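Local coordinates for glutathione S-transferase (Pseudomonas protegens, PDB 4IKH), which binds glutathione, with two molecules seen in its active site, and probably catalyses glutathione conjugation as a member of the GST superfamily, at residues A[17-20]-A[21-24]; A[138-141]-A[142-146]; A[167-170]-A[171-175]. All coordinates share one frame; numbering follows the deposited sequence. Where two conformers were deposited one is given.

Contact 1: residues A[17-20]-A[21-24]; sequences AQFP and EWIQ
F19 and W22 hold the same first torsion: each CG lies beside its own backbone N and anti to the carbonyl carbon, and the two side chains run out side by side. Their rings meet as an offset stack, with the six-membered ring of the indole lying 4.5 Å centroid to centroid from the phenyl ring and the planes nearly parallel (15°). The overlap is displaced, so that W22 CZ3 sits over the rim of the F19 face, while F19 CB rests 3.6 Å from W22 CE3 on the indole face. A backbone turn brings the two residues to the same side: W22 N donates to F19 O at 3.2 Å, closing a beta turn with P20 and E21 at its corners. This turn delivers the chain into strand 23-27, a central strand of the thioredoxin-like N-terminal domain, flanked by strands 47-51 and 75-78. At the strand's start Q24 folds back by a bend at its second torsion, which lays its amide against A17; A17 CB lies 3.4 Å from Q24 OE1. The NE2 of Q24 gives a long but nearly straight hydrogen bond to W22 O (3.3 Å, 169°), in the plane of its own amide yet above the plane of the accepting carbonyl. The buried amide is gripped further by strand 47-51, since E48 accepts from NE2 and H50 bonds OE1. E48 also receives the backbone N-H groups of Q18 and F19, and E21 OE1 is hydrogen-bonded to H80.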
loop_
_atom_site.group_PDB
_atom_site.type_symbol
_atom_site.label_atom_id
_atom_site.label_comp_id
_atom_site.label_asym_id
_atom_site.label_seq_id
_atom_site.Cartn_x
_atom_site.Cartn_y
_atom_site.Cartn_z
ATOM N N ALA A 17 12.976 -19.628 18.635
ATOM C CA ALA A 17 12.844 -18.496 19.546
ATOM C C ALA A 17 13.581 -18.696 20.870
ATOM O O ALA A 17 13.213 -19.554 21.677
ATOM C CB ALA A 17 11.375 -18.187 19.793
ATOM N N GLN A 18 14.625 -17.894 21.080
ATOM C CA GLN A 18 15.306 -17.828 22.368
ATOM C C GLN A 18 14.320 -17.256 23.375
ATOM O O GLN A 18 14.328 -17.624 24.552
ATOM C CB GLN A 18 16.532 -16.913 22.286
ATOM C CG GLN A 18 17.395 -17.091 21.033
ATOM C CD GLN A 18 18.347 -18.273 21.117
ATOM O OE1 GLN A 18 19.261 -18.296 21.947
ATOM N NE2 GLN A 18 18.144 -19.258 20.247
ATOM N N PHE A 19 13.477 -16.347 22.892
ATOM C CA PHE A 19 12.424 -15.735 23.694
ATOM C C PHE A 19 11.060 -16.066 23.089
ATOM O O PHE A 19 10.478 -15.257 22.363
ATOM C CB PHE A 19 12.631 -14.223 23.768
ATOM C CG PHE A 19 14.025 -13.826 24.163
ATOM C CD1 PHE A 19 14.405 -13.822 25.498
ATOM C CD2 PHE A 19 14.958 -13.460 23.203
ATOM C CE1 PHE A 19 15.688 -13.460 25.867
ATOM C CE2 PHE A 19 16.246 -13.094 23.569
ATOM C CZ PHE A 19 16.610 -13.094 24.903
ATOM N N PRO A 20 10.545 -17.265 23.395
ATOM C CA PRO A 20 9.332 -17.820 22.784
ATOM C C PRO A 20 8.034 -17.206 23.318
ATOM O O PRO A 20 6.950 -17.759 23.103
ATOM C CB PRO A 20 9.412 -19.305 23.149
ATOM C CG PRO A 20 10.159 -19.325 24.428
ATOM C CD PRO A 20 11.154 -18.198 24.358
ATOM N N GLU A 21 8.148 -16.068 23.994
ATOM C CA GLU A 21 6.988 -15.377 24.538
ATOM C C GLU A 21 6.881 -13.994 23.916
ATOM O O GLU A 21 5.843 -13.335 24.006
ATOM C CB GLU A 21 7.112 -15.257 26.056
ATOM C CG GLU A 21 7.044 -16.585 26.790
ATOM C CD GLU A 21 5.624 -16.976 27.152
ATOM O OE1 GLU A 21 4.847 -16.087 27.561
ATOM O OE2 GLU A 21 5.284 -18.171 27.031
ATOM N N TRP A 22 7.968 -13.564 23.283
ATOM C CA TRP A 22 8.018 -12.259 22.636
ATOM C C TRP A 22 7.723 -12.360 21.147
ATOM O O TRP A 22 7.855 -13.428 20.536
ATOM C CB TRP A 22 9.393 -11.615 22.820
ATOM C CG TRP A 22 9.741 -11.261 24.241
ATOM C CD1 TRP A 22 8.904 -11.257 25.323
ATOM C CD2 TRP A 22 11.028 -10.866 24.728
ATOM N NE1 TRP A 22 9.596 -10.885 26.453
ATOM C CE2 TRP A 22 10.901 -10.637 26.112
ATOM C CE3 TRP A 22 12.276 -10.681 24.125
ATOM C CZ2 TRP A 22 11.979 -10.224 26.903
ATOM C CZ3 TRP A 22 13.345 -10.279 24.916
ATOM C CH2 TRP A 22 13.189 -10.059 26.288
ATOM N N ILE A 23 7.328 -11.228 20.579
ATOM C CA ILE A 23 7.123 -11.078 19.148
ATOM C C ILE A 23 8.385 -11.466 18.373
ATOM O O ILE A 23 9.477 -10.957 18.657
ATOM C CB ILE A 23 6.744 -9.618 18.830
ATOM C CG1 ILE A 23 5.377 -9.289 19.438
ATOM C CG2 ILE A 23 6.759 -9.359 17.328
ATOM C CD1 ILE A 23 5.007 -7.816 19.363
ATOM N N GLN A 24 8.235 -12.372 17.409
ATOM C CA GLN A 24 9.348 -12.777 16.551
ATOM C C GLN A 24 9.414 -11.902 15.304
ATOM O O GLN A 24 8.406 -11.699 14.620
ATOM C CB GLN A 24 9.204 -14.243 16.136
ATOM C CG GLN A 24 9.146 -15.205 17.298
ATOM C CD GLN A 24 10.475 -15.313 18.020
ATOM O OE1 GLN A 24 11.476 -15.740 17.437
ATOM N NE2 GLN A 24 10.494 -14.923 19.296
#

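Contact 2: residues A[138-141]-A[142-146]; sequences FNKF and AGREY
R144 N bonds F141 O at 2.8 Å with a fairly straight N-H (161°), starting a short 3-10 turn as helix 111-140 runs out, and R144 CA adds a CH...O contact to F138 O. The side chain of R144 then doubles back along the helix end. Its CG stands opposite the backbone N (chi1 -153°), and bends at chi2 and chi3 lay the guanidinium with one face against the peptide groups of N139 and K140. N139 O lies over that face, 3.0 Å from R144 NH1, and K140 O is 2.8 Å from R144 NH2, but neither N-H points well enough for a hydrogen bond. The negative ends of these carbonyls would nonetheless suit the cation. It also runs alongside K140, though the like charges stay apart (K140 NZ to R144 NH2, 5.1 Å), and the K140 amine has a long, weak ion pair with E200. Across the turn, F138 directs its ring edge at the face of Y146, an offset edge-to-face pair with planes at 76° and F138 CE1 3.8 Å from Y146 CD2. The ring of F138 also passes so close to G143 that any beta carbon there would collide with CD1. Replacing F138 by alanine takes away the ring edge, which would probably open a gap beside G143 and leave the Y146 ring without its edge-to-face partner. This helix end running into a 3-10 turn lies in the GST C-terminal helical domain, where F138 packs on Y155 of the second subunit, Y146 makes a cation-pi contact with R150 of that subunit, and the side chain of F141 lies about 6 Å from a bound glutathione.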
loop_
_atom_site.group_PDB
_atom_site.type_symbol
_atom_site.label_atom_id
_atom_site.label_comp_id
_atom_site.label_asym_id
_atom_site.label_seq_id
_atom_site.Cartn_x
_atom_site.Cartn_y
_atom_site.Cartn_z
ATOM N N PHE A 138 17.109 0.819 -11.197
ATOM C CA PHE A 138 17.706 1.467 -12.364
ATOM C C PHE A 138 18.942 2.338 -12.107
ATOM O O PHE A 138 19.568 2.807 -13.058
ATOM C CB PHE A 138 16.644 2.252 -13.141
ATOM C CG PHE A 138 15.655 1.372 -13.843
ATOM C CD1 PHE A 138 16.048 0.603 -14.935
ATOM C CD2 PHE A 138 14.344 1.281 -13.399
ATOM C CE1 PHE A 138 15.142 -0.234 -15.580
ATOM C CE2 PHE A 138 13.434 0.451 -14.042
ATOM C CZ PHE A 138 13.834 -0.305 -15.137
ATOM N N ASN A 139 19.304 2.535 -10.841
ATOM C CA ASN A 139 20.452 3.377 -10.501
ATOM C C ASN A 139 21.527 2.650 -9.690
ATOM O O ASN A 139 22.690 3.052 -9.681
ATOM C CB ASN A 139 19.990 4.628 -9.741
ATOM C CG ASN A 139 21.071 5.689 -9.649
ATOM O OD1 ASN A 139 21.480 6.251 -10.663
ATOM N ND2 ASN A 139 21.529 5.979 -8.428
ATOM N N LYS A 140 21.137 1.577 -9.012
ATOM C CA LYS A 140 22.030 0.905 -8.074
ATOM C C LYS A 140 22.247 -0.564 -8.455
ATOM O O LYS A 140 23.316 -1.130 -8.209
ATOM C CB LYS A 140 21.457 1.024 -6.654
ATOM C CG LYS A 140 22.259 0.342 -5.555
ATOM C CD LYS A 140 23.627 0.965 -5.393
ATOM C CE LYS A 140 24.355 0.388 -4.188
ATOM N NZ LYS A 140 25.581 1.188 -3.864
ATOM N N PHE A 141 21.239 -1.170 -9.076
ATOM C CA PHE A 141 21.280 -2.600 -9.363
ATOM C C PHE A 141 21.357 -2.890 -10.859
ATOM O O PHE A 141 21.827 -2.052 -11.634
ATOM C CB PHE A 141 20.080 -3.297 -8.722
ATOM C CG PHE A 141 19.976 -3.066 -7.244
ATOM C CD1 PHE A 141 21.074 -3.269 -6.419
ATOM C CD2 PHE A 141 18.791 -2.616 -6.677
ATOM C CE1 PHE A 141 20.988 -3.043 -5.054
ATOM C CE2 PHE A 141 18.699 -2.387 -5.313
ATOM C CZ PHE A 141 19.798 -2.601 -4.502
ATOM N N ALA A 142 20.898 -4.075 -11.257
ATOM C CA ALA A 142 21.093 -4.566 -12.625
ATOM C C ALA A 142 20.609 -3.591 -13.693
ATOM O O ALA A 142 21.158 -3.543 -14.796
ATOM C CB ALA A 142 20.421 -5.913 -12.804
ATOM N N GLY A 143 19.588 -2.812 -13.352
ATOM C CA GLY A 143 19.001 -1.876 -14.292
ATOM C C GLY A 143 19.908 -0.705 -14.605
ATOM O O GLY A 143 19.669 0.020 -15.574
ATOM N N ARG A 144 20.945 -0.521 -13.788
ATOM C CA ARG A 144 21.923 0.554 -13.972
ATOM C C ARG A 144 22.575 0.479 -15.356
ATOM O O ARG A 144 22.885 1.508 -15.960
ATOM C CB ARG A 144 23.006 0.458 -12.889
ATOM C CG ARG A 144 23.684 1.776 -12.526
ATOM C CD ARG A 144 25.155 1.578 -12.145
ATOM N NE ARG A 144 25.361 0.620 -11.057
ATOM C CZ ARG A 144 25.567 0.955 -9.785
ATOM N NH1 ARG A 144 25.585 2.234 -9.423
ATOM N NH2 ARG A 144 25.755 0.013 -8.870
ATOM N N GLU A 145 22.760 -0.747 -15.855
ATOM C CA GLU A 145 23.495 -0.991 -17.100
ATOM C C GLU A 145 22.660 -0.888 -18.373
ATOM O O GLU A 145 23.208 -0.908 -19.482
ATOM C CB GLU A 145 24.194 -2.349 -17.057
ATOM C CG GLU A 145 25.521 -2.339 -16.309
ATOM C CD GLU A 145 25.367 -2.680 -14.841
ATOM O OE1 GLU A 145 24.490 -3.512 -14.514
ATOM O OE2 GLU A 145 26.126 -2.121 -14.018
ATOM N N TYR A 146 21.344 -0.771 -18.225
ATOM C CA TYR A 146 20.489 -0.617 -19.397
ATOM C C TYR A 146 20.862 0.698 -20.075
ATOM O O TYR A 146 21.007 1.728 -19.410
ATOM C CB TYR A 146 18.999 -0.637 -19.030
ATOM C CG TYR A 146 18.490 -1.930 -18.398
ATOM C CD1 TYR A 146 19.367 -2.918 -17.955
ATOM C CD2 TYR A 146 17.130 -2.157 -18.248
ATOM C CE1 TYR A 146 18.905 -4.081 -17.375
ATOM C CE2 TYR A 146 16.654 -3.331 -17.671
ATOM C CZ TYR A 146 17.549 -4.285 -17.234
ATOM O OH TYR A 146 17.091 -5.454 -16.657
#

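Contact 3: residues A[167-170]-A[171-175]; sequences DKHL and GGREW
A type II beta turn running from L170 to R173 turns the chain away from the C-terminal end of helix 150-170. It is closed by R173 N, which donates to L170 O at 2.8 Å, while the i to i-4 bond from G171 N to D167 O is weak. G172 has a positive phi (82°), at which a beta carbon would press on the carbonyl oxygen before it; G171, by contrast, has room for one. Once the turn has reversed the chain, R173 comes back over H169. With chi1 at 171°, the imidazole of H169 is swung opposite its backbone N, and the R173 chain, straight out to NE, crosses it at about a right angle. R173 CD makes a CH-pi contact over the ring face, 4.1 Å from the centroid. Farther on, H169 CE1 lies beneath the centre of the guanidinium, 3.4 Å from R173 CZ, the two planes being tilted by 31°. R173 was modelled in two conformers, so this overlap describes one of them. The imidazole itself is anchored, as H169 NE2 bonds I176 O and the ring meets that of W120 from helix 111-140. L170 is buried; its CD2 lies 3.8 Å from W175 C and its side chain touches F189 and V216. From helix 211-220, R215 bonds R173 O. Just beyond the turn, E174 and W175 lie opposite G178 in a classic beta bulge, so the sequence is helix end, glycine-containing type II turn, then bulge, within the connection between helices 150-170 and 183-196 of the GST C-terminal domain.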
loop_
_atom_site.group_PDB
_atom_site.type_symbol
_atom_site.label_atom_id
_atom_site.label_comp_id
_atom_site.label_asym_id
_atom_site.label_seq_id
_atom_site.Cartn_x
_atom_site.Cartn_y
_atom_site.Cartn_z
ATOM N N ASP A 167 6.622 17.259 0.348
ATOM C CA ASP A 167 7.259 18.518 0.757
ATOM C C ASP A 167 6.222 19.614 0.967
ATOM O O ASP A 167 6.251 20.322 1.981
ATOM C CB ASP A 167 8.306 18.959 -0.259
ATOM C CG ASP A 167 9.142 20.139 0.234
ATOM O OD1 ASP A 167 9.983 19.937 1.140
ATOM O OD2 ASP A 167 8.966 21.260 -0.295
ATOM N N LYS A 168 5.306 19.753 0.013
ATOM C CA LYS A 168 4.212 20.706 0.138
ATOM C C LYS A 168 3.412 20.430 1.410
ATOM O O LYS A 168 3.021 21.346 2.112
ATOM C CB LYS A 168 3.299 20.609 -1.085
ATOM C CG LYS A 168 2.025 21.439 -1.003
ATOM C CD LYS A 168 2.230 22.827 -1.583
ATOM C CE LYS A 168 0.900 23.499 -1.915
ATOM N NZ LYS A 168 0.130 22.731 -2.945
ATOM N N HIS A 169 3.189 19.158 1.717
ATOM C CA HIS A 169 2.359 18.787 2.863
ATOM C C HIS A 169 3.012 19.090 4.216
ATOM O O HIS A 169 2.329 19.426 5.172
ATOM C CB HIS A 169 2.010 17.299 2.796
ATOM C CG HIS A 169 1.351 16.774 4.036
ATOM N ND1 HIS A 169 0.021 17.008 4.330
ATOM C CD2 HIS A 169 1.834 16.024 5.054
ATOM C CE1 HIS A 169 -0.285 16.423 5.474
ATOM N NE2 HIS A 169 0.797 15.817 5.938
ATOM N N LEU A 170 4.328 18.939 4.291
ATOM C CA LEU A 170 5.043 19.056 5.557
ATOM C C LEU A 170 5.290 20.517 5.928
ATOM O O LEU A 170 5.713 20.819 7.057
ATOM C CB LEU A 170 6.365 18.277 5.513
ATOM C CG LEU A 170 6.240 16.748 5.509
ATOM C CD1 LEU A 170 7.597 16.113 5.215
ATOM C CD2 LEU A 170 5.711 16.284 6.856
ATOM N N GLY A 171 5.028 21.417 4.982
ATOM C CA GLY A 171 5.179 22.848 5.230
ATOM C C GLY A 171 4.377 23.272 6.444
ATOM O O GLY A 171 3.154 23.141 6.459
ATOM N N GLY A 172 5.067 23.758 7.474
ATOM C CA GLY A 172 4.404 24.198 8.689
ATOM C C GLY A 172 4.042 23.094 9.672
ATOM O O GLY A 172 3.424 23.365 10.693
ATOM N N ARG A 173 4.423 21.854 9.374
ATOM C CA ARG A 173 4.106 20.748 10.273
ATOM C C ARG A 173 5.351 20.150 10.914
ATOM O O ARG A 173 6.410 20.083 10.294
ATOM C CB ARG A 173 3.345 19.639 9.529
ATOM C CG ARG A 173 2.081 20.094 8.832
ATOM C CD ARG A 173 1.355 18.918 8.183
ATOM N NE ARG A 173 0.141 19.360 7.508
ATOM C CZ ARG A 173 -1.063 18.830 7.698
ATOM N NH1 ARG A 173 -1.224 17.816 8.540
ATOM N NH2 ARG A 173 -2.108 19.313 7.036
ATOM N N GLU A 174 5.209 19.695 12.153
ATOM C CA GLU A 174 6.272 18.952 12.817
ATOM C C GLU A 174 6.505 17.576 12.187
ATOM O O GLU A 174 7.649 17.162 11.978
ATOM C CB GLU A 174 5.927 18.779 14.285
ATOM C CG GLU A 174 5.844 20.099 15.031
ATOM C CD GLU A 174 5.829 19.893 16.522
ATOM O OE1 GLU A 174 6.638 19.068 17.000
ATOM O OE2 GLU A 174 5.008 20.537 17.213
ATOM N N TRP A 175 5.408 16.866 11.912
ATOM C CA TRP A 175 5.451 15.541 11.290
ATOM C C TRP A 175 4.326 15.443 10.268
ATOM O O TRP A 175 3.548 16.381 10.108
ATOM C CB TRP A 175 5.247 14.442 12.339
ATOM C CG TRP A 175 6.243 14.469 13.473
ATOM C CD1 TRP A 175 6.056 14.989 14.725
ATOM C CD2 TRP A 175 7.569 13.930 13.458
ATOM N NE1 TRP A 175 7.196 14.816 15.485
ATOM C CE2 TRP A 175 8.136 14.166 14.728
ATOM C CE3 TRP A 175 8.332 13.265 12.489
ATOM C CZ2 TRP A 175 9.439 13.769 15.051
ATOM C CZ3 TRP A 175 9.622 12.877 12.807
ATOM C CH2 TRP A 175 10.160 13.124 14.079
#

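How the contacts relate
Read from the N terminus, the three contacts are local turns in series, neither nested nor crossed. Contact 1 closes the loop that feeds strand 23-27, at the beginning of the thioredoxin-like domain. Contacts 2 and 3 both belong to the helical C-terminal domain and mark the ends of successive helices: contact 2 closes helix 111-140 before the passage to helix 150-170, and contact 3 closes that second helix before helix 183-196. Their centres are about 32 Å apart. Contact 1 lies about 39 Å, centre to centre, from each of the others, and on the opposite side of the chain's centre from contact 3. Of the three, contact 2 alone touches the second subunit.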